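Local coordinates for endoglucanase, glycoside hydrolase family 5 protein (Cytophaga hutchinsonii, PDB 5IHS), which probably cleaves internal beta-1,4-glucosidic bonds of cellulose as a TIM-barrel endoglucanase, in a bacterium that lives on crystalline cellulose, at residues E108-A113 against I118-D123; Q65-D70 against V84-G89; E233-L238 against D273-S278. All coordinates share one frame; numbering follows the deposited sequence.

Contact 1 (E108-A113 against I118-D123)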
loop_
_atom_site.group_PDB
_atom_site.type_symbol
_atom_site.label_atom_id
_atom_site.label_comp_id
_atom_site.label_asym_id
_atom_site.label_seq_id
_atom_site.Cartn_x
_atom_site.Cartn_y
_atom_site.Cartn_z
ATOM N N GLU A 108 -13.966 -8.068 0.727
ATOM C CA GLU A 108 -13.916 -8.973 -0.410
ATOM C C GLU A 108 -12.484 -9.131 -0.906
ATOM O O GLU A 108 -12.047 -10.243 -1.225
ATOM C CB GLU A 108 -14.843 -8.472 -1.510
ATOM C CG GLU A 108 -14.974 -9.435 -2.684
ATOM C CD GLU A 108 -15.677 -10.772 -2.335
ATOM O OE1 GLU A 108 -16.223 -10.900 -1.222
ATOM O OE2 GLU A 108 -15.672 -11.701 -3.184
ATOM N N VAL A 109 -11.728 -8.033 -0.960
ATOM C CA VAL A 109 -10.338 -8.100 -1.394
ATOM C C VAL A 109 -9.477 -8.825 -0.364
ATOM O O VAL A 109 -8.639 -9.658 -0.721
ATOM C CB VAL A 109 -9.826 -6.688 -1.731
ATOM C CG1 VAL A 109 -8.324 -6.686 -1.978
ATOM C CG2 VAL A 109 -10.586 -6.155 -2.954
ATOM N N VAL A 110 -9.647 -8.503 0.918
ATOM C CA VAL A 110 -8.911 -9.205 1.968
ATOM C C VAL A 110 -9.188 -10.700 1.909
ATOM O O VAL A 110 -8.262 -11.522 1.968
ATOM C CB VAL A 110 -9.254 -8.622 3.353
ATOM C CG1 VAL A 110 -8.660 -9.483 4.464
ATOM C CG2 VAL A 110 -8.770 -7.183 3.462
ATOM N N ASN A 111 -10.469 -11.071 1.802
ATOM C CA ASN A 111 -10.830 -12.483 1.770
ATOM C C ASN A 111 -10.176 -13.181 0.587
ATOM O O ASN A 111 -9.721 -14.328 0.695
ATOM C CB ASN A 111 -12.352 -12.628 1.703
ATOM C CG ASN A 111 -13.034 -12.320 3.027
ATOM O OD1 ASN A 111 -12.381 -12.174 4.056
ATOM N ND2 ASN A 111 -14.364 -12.249 3.007
ATOM N N ALA A 112 -10.141 -12.510 -0.563
ATOM C CA ALA A 112 -9.522 -13.100 -1.742
ATOM C C ALA A 112 -8.020 -13.240 -1.565
ATOM O O ALA A 112 -7.436 -14.245 -1.972
ATOM C CB ALA A 112 -9.827 -12.251 -2.973
ATOM N N ALA A 113 -7.365 -12.232 -0.982
ATOM C CA ALA A 113 -5.932 -12.348 -0.724
ATOM C C ALA A 113 -5.634 -13.522 0.199
ATOM O O ALA A 113 -4.641 -14.238 0.007
ATOM C CB ALA A 113 -5.398 -11.050 -0.124
ATOM N N ILE A 118 -1.693 -14.317 -0.777
ATOM C CA ILE A 118 -0.844 -13.138 -0.903
ATOM C C ILE A 118 -1.172 -12.165 0.229
ATOM O O ILE A 118 -2.183 -12.293 0.922
ATOM C CB ILE A 118 -0.910 -12.475 -2.296
ATOM C CG1 ILE A 118 -2.284 -11.869 -2.593
ATOM C CG2 ILE A 118 -0.509 -13.485 -3.372
ATOM C CD1 ILE A 118 -2.306 -10.976 -3.821
ATOM N N TYR A 119 -0.296 -11.183 0.413
ATOM C CA TYR A 119 -0.493 -10.175 1.445
ATOM C C TYR A 119 -1.485 -9.116 0.960
ATOM O O TYR A 119 -1.698 -8.935 -0.246
ATOM C CB TYR A 119 0.851 -9.557 1.868
ATOM C CG TYR A 119 1.761 -10.582 2.534
ATOM C CD1 TYR A 119 1.636 -10.862 3.890
ATOM C CD2 TYR A 119 2.705 -11.294 1.807
ATOM C CE1 TYR A 119 2.426 -11.821 4.499
ATOM C CE2 TYR A 119 3.504 -12.247 2.403
ATOM C CZ TYR A 119 3.360 -12.519 3.739
ATOM O OH TYR A 119 4.163 -13.506 4.285
ATOM N N VAL A 120 -2.095 -8.407 1.910
ATOM C CA VAL A 120 -3.105 -7.408 1.583
ATOM C C VAL A 120 -2.968 -6.228 2.533
ATOM O O VAL A 120 -2.864 -6.417 3.754
ATOM C CB VAL A 120 -4.536 -7.992 1.593
ATOM C CG1 VAL A 120 -4.882 -8.633 2.925
ATOM C CG2 VAL A 120 -5.561 -6.924 1.215
ATOM N N ILE A 121 -2.973 -5.022 1.967
ATOM C CA ILE A 121 -2.953 -3.781 2.732
ATOM C C ILE A 121 -4.373 -3.245 2.832
ATOM O O ILE A 121 -5.026 -3.008 1.811
ATOM C CB ILE A 121 -2.043 -2.737 2.076
ATOM C CG1 ILE A 121 -0.603 -3.236 1.971
ATOM C CG2 ILE A 121 -2.100 -1.430 2.857
ATOM C CD1 ILE A 121 0.248 -2.425 1.025
ATOM N N ILE A 122 -4.822 -3.033 4.068
ATOM C CA ILE A 122 -6.095 -2.384 4.353
ATOM C C ILE A 122 -5.781 -0.901 4.526
ATOM O O ILE A 122 -5.264 -0.497 5.566
ATOM C CB ILE A 122 -6.756 -2.967 5.606
ATOM C CG1 ILE A 122 -7.061 -4.457 5.425
ATOM C CG2 ILE A 122 -8.026 -2.184 5.961
ATOM C CD1 ILE A 122 -7.530 -5.136 6.685
ATOM N N ASP A 123 -6.073 -0.092 3.493
ATOM C CA ASP A 123 -5.706 1.325 3.434
ATOM C C ASP A 123 -6.909 2.222 3.714
ATOM O O ASP A 123 -7.890 2.241 2.955
ATOM C CB ASP A 123 -5.094 1.611 2.061
ATOM C CG ASP A 123 -5.092 3.081 1.652
ATOM O OD1 ASP A 123 -4.938 3.980 2.502
ATOM O OD2 ASP A 123 -5.216 3.296 0.399
#
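Val110 on the helix lies across from Val120 on the strand, where the axes of 108-113 and 119-123 run nearly antiparallel, at 162°, and approach to 8.0 Å. The chain turns back, and Ile118 N donates to Ala113 O at 3.1 Å. This bond ties the last turns of the helix to the residue just before the strand.

The side chains between them are all apolar. Ala113 CB points at the strand and meets Val120 CB at 3.6 Å. Its small size is consistent with the close approach of the backbones here. Ile118 CG1 packs beside the same methyl. Val120 holds CG2 anti to its backbone N (chi1 57° for CG1), and this branch reaches Val110 CG2 at 3.9 Å. The two valines cross at about a right angle. Val110 CG2 also touches Ile122 CG1 at 3.8 Å, so one methyl bridges two strand residues on the same face. Val109 CG1 adds a looser touch on Val120 CG2.

The contact closes the beta-alpha-beta unit of strand 83-89, helix 99-116 and strand 119-125. Val110 and Ile122 also pack on Ile153 of strand 153-156, while Val109 leans on Val72 of helix 69-77.

Contact 2 (Q65-D70 against V84-G89)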
loop_
_atom_site.group_PDB
_atom_site.type_symbol
_atom_site.label_atom_id
_atom_site.label_comp_id
_atom_site.label_asym_id
_atom_site.label_seq_id
_atom_site.Cartn_x
_atom_site.Cartn_y
_atom_site.Cartn_z
ATOM N N GLN A 65 -15.799 -1.641 -8.831
ATOM C CA GLN A 65 -16.042 -2.809 -9.668
ATOM C C GLN A 65 -14.840 -3.748 -9.723
ATOM O O GLN A 65 -15.014 -4.915 -10.081
ATOM C CB GLN A 65 -16.479 -2.409 -11.090
ATOM C CG GLN A 65 -15.434 -1.704 -11.946
ATOM C CD GLN A 65 -15.441 -0.189 -11.789
ATOM O OE1 GLN A 65 -15.708 0.339 -10.708
ATOM N NE2 GLN A 65 -15.125 0.519 -12.872
ATOM N N TYR A 66 -13.639 -3.275 -9.389
ATOM C CA TYR A 66 -12.434 -4.107 -9.407
ATOM C C TYR A 66 -12.131 -4.750 -8.058
ATOM O O TYR A 66 -11.150 -5.498 -7.950
ATOM C CB TYR A 66 -11.217 -3.299 -9.898
ATOM C CG TYR A 66 -11.375 -2.828 -11.326
ATOM C CD1 TYR A 66 -11.282 -3.715 -12.392
ATOM C CD2 TYR A 66 -11.640 -1.500 -11.612
ATOM C CE1 TYR A 66 -11.441 -3.288 -13.701
ATOM C CE2 TYR A 66 -11.814 -1.064 -12.918
ATOM C CZ TYR A 66 -11.709 -1.957 -13.961
ATOM O OH TYR A 66 -11.894 -1.503 -15.259
ATOM N N TYR A 67 -12.948 -4.479 -7.035
ATOM C CA TYR A 67 -12.731 -5.016 -5.684
ATOM C C TYR A 67 -13.362 -6.408 -5.598
ATOM O O TYR A 67 -14.401 -6.622 -4.972
ATOM C CB TYR A 67 -13.312 -4.076 -4.624
ATOM C CG TYR A 67 -12.425 -2.898 -4.306
ATOM C CD1 TYR A 67 -12.147 -1.923 -5.265
ATOM C CD2 TYR A 67 -11.861 -2.755 -3.043
ATOM C CE1 TYR A 67 -11.307 -0.862 -4.975
ATOM C CE2 TYR A 67 -11.026 -1.689 -2.749
ATOM C CZ TYR A 67 -10.745 -0.751 -3.716
ATOM O OH TYR A 67 -9.893 0.274 -3.393
ATOM N N ASN A 68 -12.716 -7.379 -6.246
ATOM C CA ASN A 68 -13.316 -8.702 -6.342
ATOM C C ASN A 68 -12.238 -9.775 -6.449
ATOM O O ASN A 68 -11.060 -9.506 -6.715
ATOM C CB ASN A 68 -14.330 -8.783 -7.495
ATOM C CG ASN A 68 -13.677 -8.671 -8.847
ATOM O OD1 ASN A 68 -12.916 -9.559 -9.243
ATOM N ND2 ASN A 68 -13.964 -7.592 -9.575
ATOM N N SER A 69 -12.668 -11.015 -6.209
ATOM C CA SER A 69 -11.724 -12.123 -6.146
ATOM C C SER A 69 -11.134 -12.472 -7.506
ATOM O O SER A 69 -10.016 -13.000 -7.566
ATOM C CB SER A 69 -12.373 -13.347 -5.497
ATOM O OG SER A 69 -13.540 -13.730 -6.169
ATOM N N ASP A 70 -11.862 -12.224 -8.601
ATOM C CA ASP A 70 -11.296 -12.490 -9.925
ATOM C C ASP A 70 -10.095 -11.592 -10.198
ATOM O O ASP A 70 -9.071 -12.055 -10.712
ATOM C CB ASP A 70 -12.361 -12.303 -11.008
ATOM C CG ASP A 70 -13.471 -13.331 -10.923
ATOM O OD1 ASP A 70 -13.194 -14.511 -10.616
ATOM O OD2 ASP A 70 -14.636 -12.965 -11.180
ATOM N N VAL A 84 -1.546 -6.853 -2.516
ATOM C CA VAL A 84 -2.552 -5.995 -3.135
ATOM C C VAL A 84 -3.033 -5.020 -2.071
ATOM O O VAL A 84 -3.135 -5.375 -0.890
ATOM C CB VAL A 84 -3.723 -6.822 -3.735
ATOM C CG1 VAL A 84 -4.428 -7.675 -2.683
ATOM C CG2 VAL A 84 -4.729 -5.931 -4.454
ATOM N N ARG A 85 -3.345 -3.793 -2.486
ATOM C CA ARG A 85 -3.786 -2.732 -1.579
ATOM C C ARG A 85 -5.227 -2.343 -1.871
ATOM O O ARG A 85 -5.574 -2.001 -3.006
ATOM C CB ARG A 85 -2.854 -1.529 -1.697
ATOM C CG ARG A 85 -3.241 -0.272 -0.927
ATOM C CD ARG A 85 -2.124 0.715 -1.079
ATOM N NE ARG A 85 -2.191 1.974 -0.344
ATOM C CZ ARG A 85 -2.365 3.184 -0.879
ATOM N NH1 ARG A 85 -2.734 3.360 -2.144
ATOM N NH2 ARG A 85 -2.173 4.242 -0.107
ATOM N N ALA A 86 -6.062 -2.402 -0.834
ATOM C CA ALA A 86 -7.466 -2.005 -0.890
ATOM C C ALA A 86 -7.551 -0.570 -0.378
ATOM O O ALA A 86 -7.364 -0.327 0.817
ATOM C CB ALA A 86 -8.313 -2.946 -0.038
ATOM N N ALA A 87 -7.816 0.376 -1.286
ATOM C CA ALA A 87 -7.788 1.814 -0.997
ATOM C C ALA A 87 -9.207 2.272 -0.672
ATOM O O ALA A 87 -9.941 2.757 -1.539
ATOM C CB ALA A 87 -7.202 2.579 -2.181
ATOM N N MET A 88 -9.590 2.138 0.596
ATOM C CA MET A 88 -10.952 2.445 1.009
ATOM C C MET A 88 -11.121 3.954 1.157
ATOM O O MET A 88 -10.556 4.575 2.064
ATOM C CB MET A 88 -11.286 1.759 2.328
ATOM C CG MET A 88 -12.772 1.865 2.629
ATOM S SD MET A 88 -13.309 1.232 4.221
ATOM C CE MET A 88 -12.493 2.391 5.314
ATOM N N GLY A 89 -11.913 4.556 0.273
ATOM C CA GLY A 89 -12.188 5.976 0.402
ATOM C C GLY A 89 -12.944 6.264 1.686
ATOM O O GLY A 89 -13.801 5.492 2.110
#
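This contact belongs to the beta-alpha-beta unit of strand 53-57, helix 69-77 and strand 83-89: Tyr67, in the loop leading into the helix, reaches across to Ala86 and Ala87 on the second strand. Tyr67 is the centre of an inverse gamma turn. Its CG stands anti to the carbonyl carbon (chi1 -80°), and the ring reaches to the strand.

Ala87 N donates to Tyr67 OH at 3.0 Å, with a bent N-H...O angle of 132°. The nitrogen comes in at the ring edge, near the ring plane. Ala87 CB sits 3.7 Å from Tyr67 OH. Tyr67 CE2 packs on Ala86 CB at 4.0 Å. Lys105 and Val109 of helix 99-116 also touch the tyrosine. Next along the chain, Asn68 is the N-cap of helix 69-77.

The Tyr67 hydroxyl is also hydrogen-bonded to the carbonyl O of Phe58, just past strand 53-57. A phenylalanine in place of Tyr67 would probably leave Ala87 N and Phe58 O without their shared partner. With a strand N-H as donor and a carbonyl as acceptor, the one buried hydroxyl uses both its accepting and its donating capacity. It joins the loop before helix 69-77 to strand 83-89 and to the chain just past strand 53-57.

Contact 3 (E233-L238 against D273-S278); sequences EAQKAL and DAHKIS
Leu238 N donates to Ala234 O at 3.0 Å, a regular bond of helix 228-239 that fixes the turn carrying Leu238 toward His275. No hydrogen bond crosses between 233-238 and 273-278. The contact rests mainly on the imidazole of His275, with a looser leucine-isoleucine touch.

Leu238 CD1 lies over one face of the His275 ring, 3.9 Å from its centroid and 27° off the ring normal. This is a CH-pi contact. The methyl is offset toward the rim and comes nearest to His275 ND1, at 3.5 Å. The same methyl touches Ile277 CD1 at 4.4 Å, so it bridges the histidine and the more buried isoleucine.

Gln235 crosses His275 at about a right angle, with amide and ring planes 58° apart. Its chain bends at chi2 (66°), and OE1 stands 3.2 Å from His275 CE1. The oxygen sits obliquely over the CE1 and NE2 end, on the same side of the ring plane as the leucine methyl. His275 NE2 is equally near, but the angle is too poor for a hydrogen bond. The amide NE2 of Gln235 is bound to Asp239 OD1, which helps explain why the oxygen is the end turned to the ring.

The contact joins helix 228-239 to the turn that leads from helix 262-274 into barrel strand 279-284. That turn is a Schellman motif with Lys276, at positive phi, as its C-prime residue: Lys276 N binds Asp273 O, and Ile277 N binds Leu272 O. Leu238 and Ile277 also pack on Leu244 and Val246 of strand 244-249.

The chemistry is mixed, a methyl and an amide oxygen meeting one imidazole. The close oxygen, without a hydrogen bond, implies at most a weak polar contact, and the join depends largely on shape.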
loop_
_atom_site.group_PDB
_atom_site.type_symbol
_atom_site.label_atom_id
_atom_site.label_comp_id
_atom_site.label_asym_id
_atom_site.label_seq_id
_atom_site.Cartn_x
_atom_site.Cartn_y
_atom_site.Cartn_z
ATOM N N GLU A 233 15.550 12.364 0.994
ATOM C CA GLU A 233 14.701 12.391 2.183
ATOM C C GLU A 233 14.522 10.985 2.742
ATOM O O GLU A 233 14.648 10.757 3.952
ATOM C CB GLU A 233 13.351 13.017 1.802
ATOM C CG GLU A 233 12.238 12.969 2.853
ATOM C CD GLU A 233 12.383 13.998 3.951
ATOM O OE1 GLU A 233 13.173 14.957 3.775
ATOM O OE2 GLU A 233 11.697 13.841 4.987
ATOM N N ALA A 234 14.211 10.024 1.871
ATOM C CA ALA A 234 14.043 8.645 2.314
ATOM C C ALA A 234 15.316 8.109 2.959
ATOM O O ALA A 234 15.267 7.489 4.027
ATOM C CB ALA A 234 13.626 7.785 1.125
ATOM N N GLN A 235 16.471 8.350 2.331
ATOM C CA GLN A 235 17.734 7.858 2.887
ATOM C C GLN A 235 17.999 8.445 4.269
ATOM O O GLN A 235 18.467 7.742 5.174
ATOM C CB GLN A 235 18.887 8.181 1.934
ATOM C CG GLN A 235 20.244 7.704 2.428
ATOM C CD GLN A 235 20.324 6.180 2.501
ATOM O OE1 GLN A 235 20.237 5.494 1.476
ATOM N NE2 GLN A 235 20.464 5.642 3.713
ATOM N N LYS A 236 17.702 9.735 4.451
ATOM C CA LYS A 236 17.895 10.358 5.755
ATOM C C LYS A 236 17.005 9.720 6.817
ATOM O O LYS A 236 17.421 9.554 7.965
ATOM C CB LYS A 236 17.670 11.871 5.650
ATOM C CG LYS A 236 18.772 12.584 4.869
ATOM C CD LYS A 236 18.497 14.063 4.660
ATOM C CE LYS A 236 19.525 14.675 3.711
ATOM N NZ LYS A 236 19.446 16.160 3.626
ATOM N N ALA A 237 15.779 9.346 6.457
ATOM C CA ALA A 237 14.923 8.641 7.408
ATOM C C ALA A 237 15.489 7.265 7.756
ATOM O O ALA A 237 15.451 6.848 8.920
ATOM C CB ALA A 237 13.505 8.522 6.848
ATOM N N LEU A 238 16.011 6.539 6.761
ATOM C CA LEU A 238 16.649 5.257 7.038
ATOM C C LEU A 238 17.843 5.434 7.966
ATOM O O LEU A 238 18.067 4.616 8.874
ATOM C CB LEU A 238 17.072 4.603 5.723
ATOM C CG LEU A 238 15.951 4.267 4.741
ATOM C CD1 LEU A 238 16.546 3.758 3.437
ATOM C CD2 LEU A 238 14.994 3.250 5.320
ATOM N N ASP A 273 14.897 -1.378 -4.386
ATOM C CA ASP A 273 15.467 -2.718 -4.299
ATOM C C ASP A 273 16.740 -2.722 -3.462
ATOM O O ASP A 273 16.989 -3.673 -2.711
ATOM C CB ASP A 273 15.744 -3.257 -5.701
ATOM C CG ASP A 273 14.478 -3.664 -6.448
ATOM O OD1 ASP A 273 13.397 -3.828 -5.831
ATOM O OD2 ASP A 273 14.600 -3.856 -7.683
ATOM N N ALA A 274 17.563 -1.676 -3.583
ATOM C CA ALA A 274 18.798 -1.619 -2.807
ATOM C C ALA A 274 18.521 -1.648 -1.311
ATOM O O ALA A 274 19.341 -2.163 -0.539
ATOM C CB ALA A 274 19.586 -0.359 -3.169
ATOM N N HIS A 275 17.382 -1.099 -0.890
ATOM C CA HIS A 275 16.995 -0.991 0.513
ATOM C C HIS A 275 15.894 -1.967 0.898
ATOM O O HIS A 275 15.387 -1.908 2.018
ATOM C CB HIS A 275 16.593 0.449 0.827
ATOM C CG HIS A 275 17.732 1.395 0.687
ATOM N ND1 HIS A 275 18.684 1.543 1.675
ATOM C CD2 HIS A 275 18.144 2.151 -0.357
ATOM C CE1 HIS A 275 19.600 2.402 1.267
ATOM N NE2 HIS A 275 19.297 2.786 0.040
ATOM N N LYS A 276 15.523 -2.869 -0.006
ATOM C CA LYS A 276 14.490 -3.868 0.248
ATOM C C LYS A 276 13.186 -3.226 0.736
ATOM O O LYS A 276 12.520 -3.735 1.646
ATOM C CB LYS A 276 14.992 -4.950 1.210
ATOM C CG LYS A 276 16.252 -5.632 0.702
ATOM C CD LYS A 276 16.802 -6.623 1.696
ATOM C CE LYS A 276 18.072 -7.316 1.195
ATOM N NZ LYS A 276 18.969 -6.488 0.354
ATOM N N ILE A 277 12.796 -2.131 0.084
ATOM C CA ILE A 277 11.566 -1.407 0.406
ATOM C C ILE A 277 10.438 -1.921 -0.482
ATOM O O ILE A 277 10.556 -1.948 -1.714
ATOM C CB ILE A 277 11.758 0.112 0.232
ATOM C CG1 ILE A 277 12.830 0.617 1.204
ATOM C CG2 ILE A 277 10.433 0.838 0.449
ATOM C CD1 ILE A 277 13.245 2.078 0.980
ATOM N N SER A 278 9.336 -2.330 0.146
ATOM C CA SER A 278 8.186 -2.836 -0.585
ATOM C C SER A 278 7.470 -1.703 -1.318
ATOM O O SER A 278 7.482 -0.545 -0.881
ATOM C CB SER A 278 7.216 -3.492 0.396
ATOM O OG SER A 278 7.753 -4.667 0.997
#

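How the contacts relate
Contacts 1 and 2 are buried and touch each other, with centres about 8 Å apart. They share neighbouring barrel strands: Ile121 pairs with Val84 and Ala86 through probable backbone hydrogen bonds, so strands 119-125 and 83-89 lie side by side. Each closes part of a beta-alpha-beta unit, and the two units share strand 83-89. Contact 3 lies on the opposite side of the chain's centre, about 25 Å from contact 1 between centres, and is only partly buried. The chemistry follows the place. Contact 1 is almost wholly apolar, contact 2 adds a buried hydroxyl, and contact 3 lays a histidine, just past one helix, against leucine and glutamine side chains of another.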